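Local coordinates for cell wall surface anchor family protein (PDB 3TXA), which serves as the adhesive tip pilin of Group B Streptococcus pili, binding metal ions and probably mediating attachment to host tissue, at residues A[171-176]-A[327-332]; A[549-554]-A[608-613]. All coordinates share one frame; numbering follows the deposited sequence.

Contact 1 of 2, residues A[171-176]-A[327-332]; sequences LNQPLD and ARKKLI
A327 meets Q173 through its backbone: its O accepts a hydrogen bond from Q173 NE2 at 2.9 Å, the donor standing above the carbonyl plane. A long, extended glutamine suits this place, where the strands are only starting to pair and its amide can span to a loop carbonyl. R328 follows with a chain bent at chi3 (59°), so that its guanidinium and the D176 carboxylate face each other, their planes 4° apart. D176 OD1 lies over the guanidinium face, 3.1 Å from R328 NE; this salt bridge works by charge alone, since no N-H points at the oxygen. R219 forms a further salt bridge to OD1 and S324 OG bonds OD2, which probably offsets the cost of burying the carboxylate. At K329 begins the parallel pairing of neighbouring strands in the central sheet of the von Willebrand factor A fold: K329 N bonds P174 O at 2.8 Å, and K329 O receives D176 N. The aliphatic root of K329 runs alongside L175. K330 is the parallel bridge partner of D176, while its NZ turns back to R328 O and S325 O. L331 N bonds D176 O at 2.9 Å, and L331 CD2 meets L175 CD1 at 4.0 Å on the side covered by helix 525-536.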
loop_
_atom_site.group_PDB
_atom_site.type_symbol
_atom_site.label_atom_id
_atom_site.label_comp_id
_atom_site.label_asym_id
_atom_site.label_seq_id
_atom_site.Cartn_x
_atom_site.Cartn_y
_atom_site.Cartn_z
ATOM N N LEU A 171 22.141 0.166 0.396
ATOM C CA LEU A 171 22.769 1.491 0.506
ATOM C C LEU A 171 21.799 2.661 0.824
ATOM O O LEU A 171 21.880 3.734 0.211
ATOM C CB LEU A 171 23.659 1.770 -0.749
ATOM C CG LEU A 171 24.262 0.613 -1.626
ATOM C CD1 LEU A 171 24.567 1.024 -3.098
ATOM C CD2 LEU A 171 25.492 -0.130 -1.010
ATOM N N ASN A 172 20.905 2.456 1.799
ATOM C CA ASN A 172 19.961 3.511 2.251
ATOM C C ASN A 172 19.342 4.353 1.088
ATOM O O ASN A 172 19.032 5.559 1.227
ATOM C CB ASN A 172 20.612 4.406 3.338
ATOM C CG ASN A 172 19.600 5.383 4.019
ATOM O OD1 ASN A 172 18.382 5.109 4.088
ATOM N ND2 ASN A 172 20.111 6.524 4.519
ATOM N N GLN A 173 19.151 3.700 -0.059
ATOM C CA GLN A 173 18.616 4.387 -1.226
ATOM C C GLN A 173 17.101 4.564 -1.151
ATOM O O GLN A 173 16.390 3.612 -0.869
ATOM C CB GLN A 173 18.997 3.637 -2.489
ATOM C CG GLN A 173 19.233 4.580 -3.649
ATOM C CD GLN A 173 19.354 3.845 -4.957
ATOM O OE1 GLN A 173 19.329 2.595 -4.981
ATOM N NE2 GLN A 173 19.472 4.606 -6.071
ATOM N N PRO A 174 16.605 5.781 -1.395
ATOM C CA PRO A 174 15.154 5.982 -1.428
ATOM C C PRO A 174 14.423 5.127 -2.499
ATOM O O PRO A 174 14.979 4.835 -3.576
ATOM C CB PRO A 174 15.001 7.467 -1.739
ATOM C CG PRO A 174 16.293 8.069 -1.365
ATOM C CD PRO A 174 17.340 7.034 -1.602
ATOM N N LEU A 175 13.205 4.694 -2.183
ATOM C CA LEU A 175 12.406 4.024 -3.177
ATOM C C LEU A 175 11.378 4.965 -3.819
ATOM O O LEU A 175 10.906 5.937 -3.223
ATOM C CB LEU A 175 11.724 2.809 -2.596
ATOM C CG LEU A 175 12.440 1.914 -1.586
ATOM C CD1 LEU A 175 11.412 0.921 -1.095
ATOM C CD2 LEU A 175 13.607 1.165 -2.175
ATOM N N ASP A 176 11.098 4.695 -5.079
ATOM C CA ASP A 176 9.983 5.277 -5.754
ATOM C C ASP A 176 9.195 4.035 -6.154
ATOM O O ASP A 176 9.764 3.106 -6.783
ATOM C CB ASP A 176 10.450 6.079 -6.959
ATOM C CG ASP A 176 10.623 7.582 -6.656
ATOM O OD1 ASP A 176 10.327 8.052 -5.520
ATOM O OD2 ASP A 176 11.033 8.314 -7.601
ATOM N N ALA A 327 19.074 8.487 -8.880
ATOM C CA ALA A 327 19.137 8.717 -7.436
ATOM C C ALA A 327 18.306 7.694 -6.644
ATOM O O ALA A 327 18.650 7.354 -5.513
ATOM C CB ALA A 327 18.666 10.124 -7.099
ATOM N N ARG A 328 17.212 7.207 -7.244
ATOM C CA ARG A 328 16.191 6.462 -6.508
ATOM C C ARG A 328 16.082 5.051 -7.031
ATOM O O ARG A 328 16.301 4.806 -8.207
ATOM C CB ARG A 328 14.860 7.212 -6.587
ATOM C CG ARG A 328 15.065 8.742 -6.535
ATOM C CD ARG A 328 13.800 9.528 -6.270
ATOM N NE ARG A 328 13.226 9.111 -5.002
ATOM C CZ ARG A 328 12.951 9.926 -3.990
ATOM N NH1 ARG A 328 13.155 11.247 -4.103
ATOM N NH2 ARG A 328 12.432 9.418 -2.873
ATOM N N LYS A 329 15.788 4.119 -6.142
ATOM C CA LYS A 329 15.511 2.753 -6.546
ATOM C C LYS A 329 14.004 2.604 -6.919
ATOM O O LYS A 329 13.123 3.205 -6.275
ATOM C CB LYS A 329 15.914 1.795 -5.439
ATOM C CG LYS A 329 15.732 0.357 -5.821
ATOM C CD LYS A 329 16.493 -0.564 -4.890
ATOM C CE LYS A 329 16.197 -1.996 -5.279
ATOM N NZ LYS A 329 17.362 -2.913 -5.035
ATOM N N LYS A 330 13.707 1.835 -7.960
ATOM C CA LYS A 330 12.387 1.901 -8.537
ATOM C C LYS A 330 11.769 0.552 -8.463
ATOM O O LYS A 330 12.349 -0.425 -8.965
ATOM C CB LYS A 330 12.418 2.405 -9.967
ATOM C CG LYS A 330 12.796 3.858 -10.061
ATOM C CD LYS A 330 13.275 4.240 -11.457
ATOM C CE LYS A 330 14.720 3.754 -11.740
ATOM N NZ LYS A 330 15.745 4.754 -11.332
ATOM N N LEU A 331 10.590 0.504 -7.827
ATOM C CA LEU A 331 9.867 -0.751 -7.622
ATOM C C LEU A 331 8.442 -0.704 -8.178
ATOM O O LEU A 331 7.761 0.315 -8.090
ATOM C CB LEU A 331 9.771 -1.000 -6.123
ATOM C CG LEU A 331 10.721 -1.860 -5.282
ATOM C CD1 LEU A 331 12.149 -1.437 -5.412
ATOM C CD2 LEU A 331 10.261 -1.786 -3.816
ATOM N N ILE A 332 7.993 -1.819 -8.734
ATOM C CA ILE A 332 6.609 -1.968 -9.122
ATOM C C ILE A 332 6.010 -3.241 -8.536
ATOM O O ILE A 332 6.532 -4.363 -8.781
ATOM C CB ILE A 332 6.435 -2.036 -10.642
ATOM C CG1 ILE A 332 6.818 -0.712 -11.299
ATOM C CG2 ILE A 332 4.982 -2.496 -11.010
ATOM C CD1 ILE A 332 7.031 -0.872 -12.794
#

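Contact 2 of 2, residues A[549-554]-A[608-613]; sequences TDPMGE and SQTIKI
In an antiparallel strand pair of the Ig-like domain, D550 and I611 form the hydrogen-bonded couple: D550 N reaches I611 O at 3.0 Å, and I611 N returns to D550 O at 2.9 Å. Their side chains run alongside each other, I611 CG2 lying 3.5 Å from D550 CB; the beta-branched isoleucine suits an extended strand and puts this methyl against the aspartate, whose OD2 makes a weak hydrogen bond to Y628 OH. Beyond them P551, which has no N-H to give, sits at a non-hydrogen-bonded position opposite T610, with CB 3.2 Å from T610 OG1. That hydroxyl is linked to S608 OG. T610 CG2, anti to its own backbone N, reaches T549 CG2 at 3.9 Å on the same face. Strands 543-551 and 610-618 are adjacent inner strands of the antiparallel sheet, between 601-605 and 649-651. On the 601-605 side Q609 and T610 both face D605, a G1 beta bulge. M552 continues the pairing past its strand, its N bonding Q609 O at 2.8 Å. Its flexible chain, bent at chi2 (-61°), crosses Q609 at about a right angle and brings CE to I611 CG2, 4.1 Å away, beside F558 and Y628. Q609 OE1 bonds F558 N.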
loop_
_atom_site.group_PDB
_atom_site.type_symbol
_atom_site.label_atom_id
_atom_site.label_comp_id
_atom_site.label_asym_id
_atom_site.label_seq_id
_atom_site.Cartn_x
_atom_site.Cartn_y
_atom_site.Cartn_z
ATOM N N THR A 549 17.162 6.243 32.717
ATOM C CA THR A 549 17.891 6.531 33.934
ATOM C C THR A 549 17.170 7.670 34.582
ATOM O O THR A 549 17.029 8.739 33.987
ATOM C CB THR A 549 19.358 6.866 33.637
ATOM O OG1 THR A 549 20.006 5.675 33.213
ATOM C CG2 THR A 549 20.084 7.314 34.860
ATOM N N ASP A 550 16.688 7.435 35.796
ATOM C CA ASP A 550 15.795 8.367 36.455
ATOM C C ASP A 550 16.268 8.598 37.882
ATOM O O ASP A 550 15.821 7.923 38.797
ATOM C CB ASP A 550 14.376 7.827 36.410
ATOM C CG ASP A 550 13.378 8.754 37.043
ATOM O OD1 ASP A 550 13.767 9.843 37.519
ATOM O OD2 ASP A 550 12.182 8.385 37.074
ATOM N N PRO A 551 17.204 9.538 38.076
ATOM C CA PRO A 551 17.710 9.801 39.413
ATOM C C PRO A 551 16.835 10.814 40.142
ATOM O O PRO A 551 16.373 11.774 39.534
ATOM C CB PRO A 551 19.094 10.407 39.153
ATOM C CG PRO A 551 19.233 10.522 37.690
ATOM C CD PRO A 551 17.922 10.312 37.059
ATOM N N MET A 552 16.624 10.624 41.436
ATOM C CA MET A 552 15.813 11.558 42.188
ATOM C C MET A 552 16.545 12.895 42.365
ATOM O O MET A 552 17.774 12.937 42.553
ATOM C CB MET A 552 15.422 10.953 43.540
ATOM C CG MET A 552 14.645 9.606 43.479
ATOM S SD MET A 552 13.065 9.677 42.619
ATOM C CE MET A 552 13.518 9.086 40.990
ATOM N N GLY A 553 15.776 13.980 42.293
ATOM C CA GLY A 553 16.300 15.330 42.523
ATOM C C GLY A 553 16.728 15.557 43.965
ATOM O O GLY A 553 16.307 14.816 44.868
ATOM N N GLU A 554 17.560 16.574 44.194
ATOM C CA GLU A 554 18.204 16.744 45.504
ATOM C C GLU A 554 17.262 16.757 46.712
ATOM O O GLU A 554 17.572 16.186 47.753
ATOM C CB GLU A 554 19.143 17.960 45.523
ATOM C CG GLU A 554 20.540 17.660 44.950
ATOM C CD GLU A 554 21.045 16.239 45.304
ATOM O OE1 GLU A 554 20.964 15.835 46.496
ATOM O OE2 GLU A 554 21.521 15.525 44.387
ATOM N N SER A 608 22.412 6.729 44.919
ATOM C CA SER A 608 22.061 7.872 44.060
ATOM C C SER A 608 20.564 8.111 43.996
ATOM O O SER A 608 20.115 9.137 43.465
ATOM C CB SER A 608 22.604 7.701 42.654
ATOM O OG SER A 608 22.218 6.461 42.120
ATOM N N GLN A 609 19.803 7.170 44.562
ATOM C CA GLN A 609 18.363 7.191 44.475
ATOM C C GLN A 609 17.931 7.212 43.005
ATOM O O GLN A 609 17.222 8.115 42.575
ATOM C CB GLN A 609 17.806 8.409 45.227
ATOM C CG GLN A 609 17.606 8.200 46.731
ATOM C CD GLN A 609 16.707 9.274 47.353
ATOM O OE1 GLN A 609 15.545 9.004 47.690
ATOM N NE2 GLN A 609 17.241 10.501 47.501
ATOM N N THR A 610 18.360 6.232 42.226
ATOM C CA THR A 610 18.079 6.251 40.793
ATOM C C THR A 610 17.335 5.014 40.394
ATOM O O THR A 610 17.783 3.907 40.675
ATOM C CB THR A 610 19.380 6.344 39.963
ATOM O OG1 THR A 610 20.059 7.566 40.291
ATOM C CG2 THR A 610 19.098 6.289 38.467
ATOM N N ILE A 611 16.199 5.206 39.739
ATOM C CA ILE A 611 15.404 4.094 39.259
ATOM C C ILE A 611 15.715 3.901 37.783
ATOM O O ILE A 611 15.806 4.874 37.048
ATOM C CB ILE A 611 13.892 4.316 39.542
ATOM C CG1 ILE A 611 13.081 3.087 39.151
ATOM C CG2 ILE A 611 13.346 5.577 38.870
ATOM C CD1 ILE A 611 11.748 2.993 39.877
ATOM N N LYS A 612 15.896 2.660 37.343
ATOM C CA LYS A 612 16.292 2.428 35.966
ATOM C C LYS A 612 15.462 1.371 35.274
ATOM O O LYS A 612 15.156 0.319 35.865
ATOM C CB LYS A 612 17.751 1.987 35.913
ATOM C CG LYS A 612 18.714 2.924 36.639
ATOM C CD LYS A 612 20.133 2.349 36.731
ATOM C CE LYS A 612 20.905 2.596 35.419
ATOM N NZ LYS A 612 20.309 1.841 34.254
ATOM N N ILE A 613 15.124 1.632 34.008
ATOM C CA ILE A 613 14.528 0.601 33.164
ATOM C C ILE A 613 15.612 0.106 32.216
ATOM O O ILE A 613 16.262 0.915 31.531
ATOM C CB ILE A 613 13.323 1.122 32.328
ATOM C CG1 ILE A 613 12.312 1.875 33.200
ATOM C CG2 ILE A 613 12.663 -0.038 31.588
ATOM C CD1 ILE A 613 11.204 2.546 32.446
#

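Overall arrangement
The two contacts lie in different domains and share no strand: their centres are 45 Å apart, and contact 1 closes along the chain before contact 2 opens. Both are partly buried, but the centre of contact 1 is about 16 Å from the centre of the chain and that of contact 2 about 44 Å, far out in the elongated molecule. Contact 1 is parallel, within the alpha/beta von Willebrand factor A domain; contact 2 is antiparallel, within the all-beta Ig-like domain. In contact 1, D176 and K330 lie on one face, L175 and the aliphatic part of K329 on the other, against helix 525-536. In contact 2, threonines, proline and a lysine share one face, while methionine and isoleucine turn toward other strands.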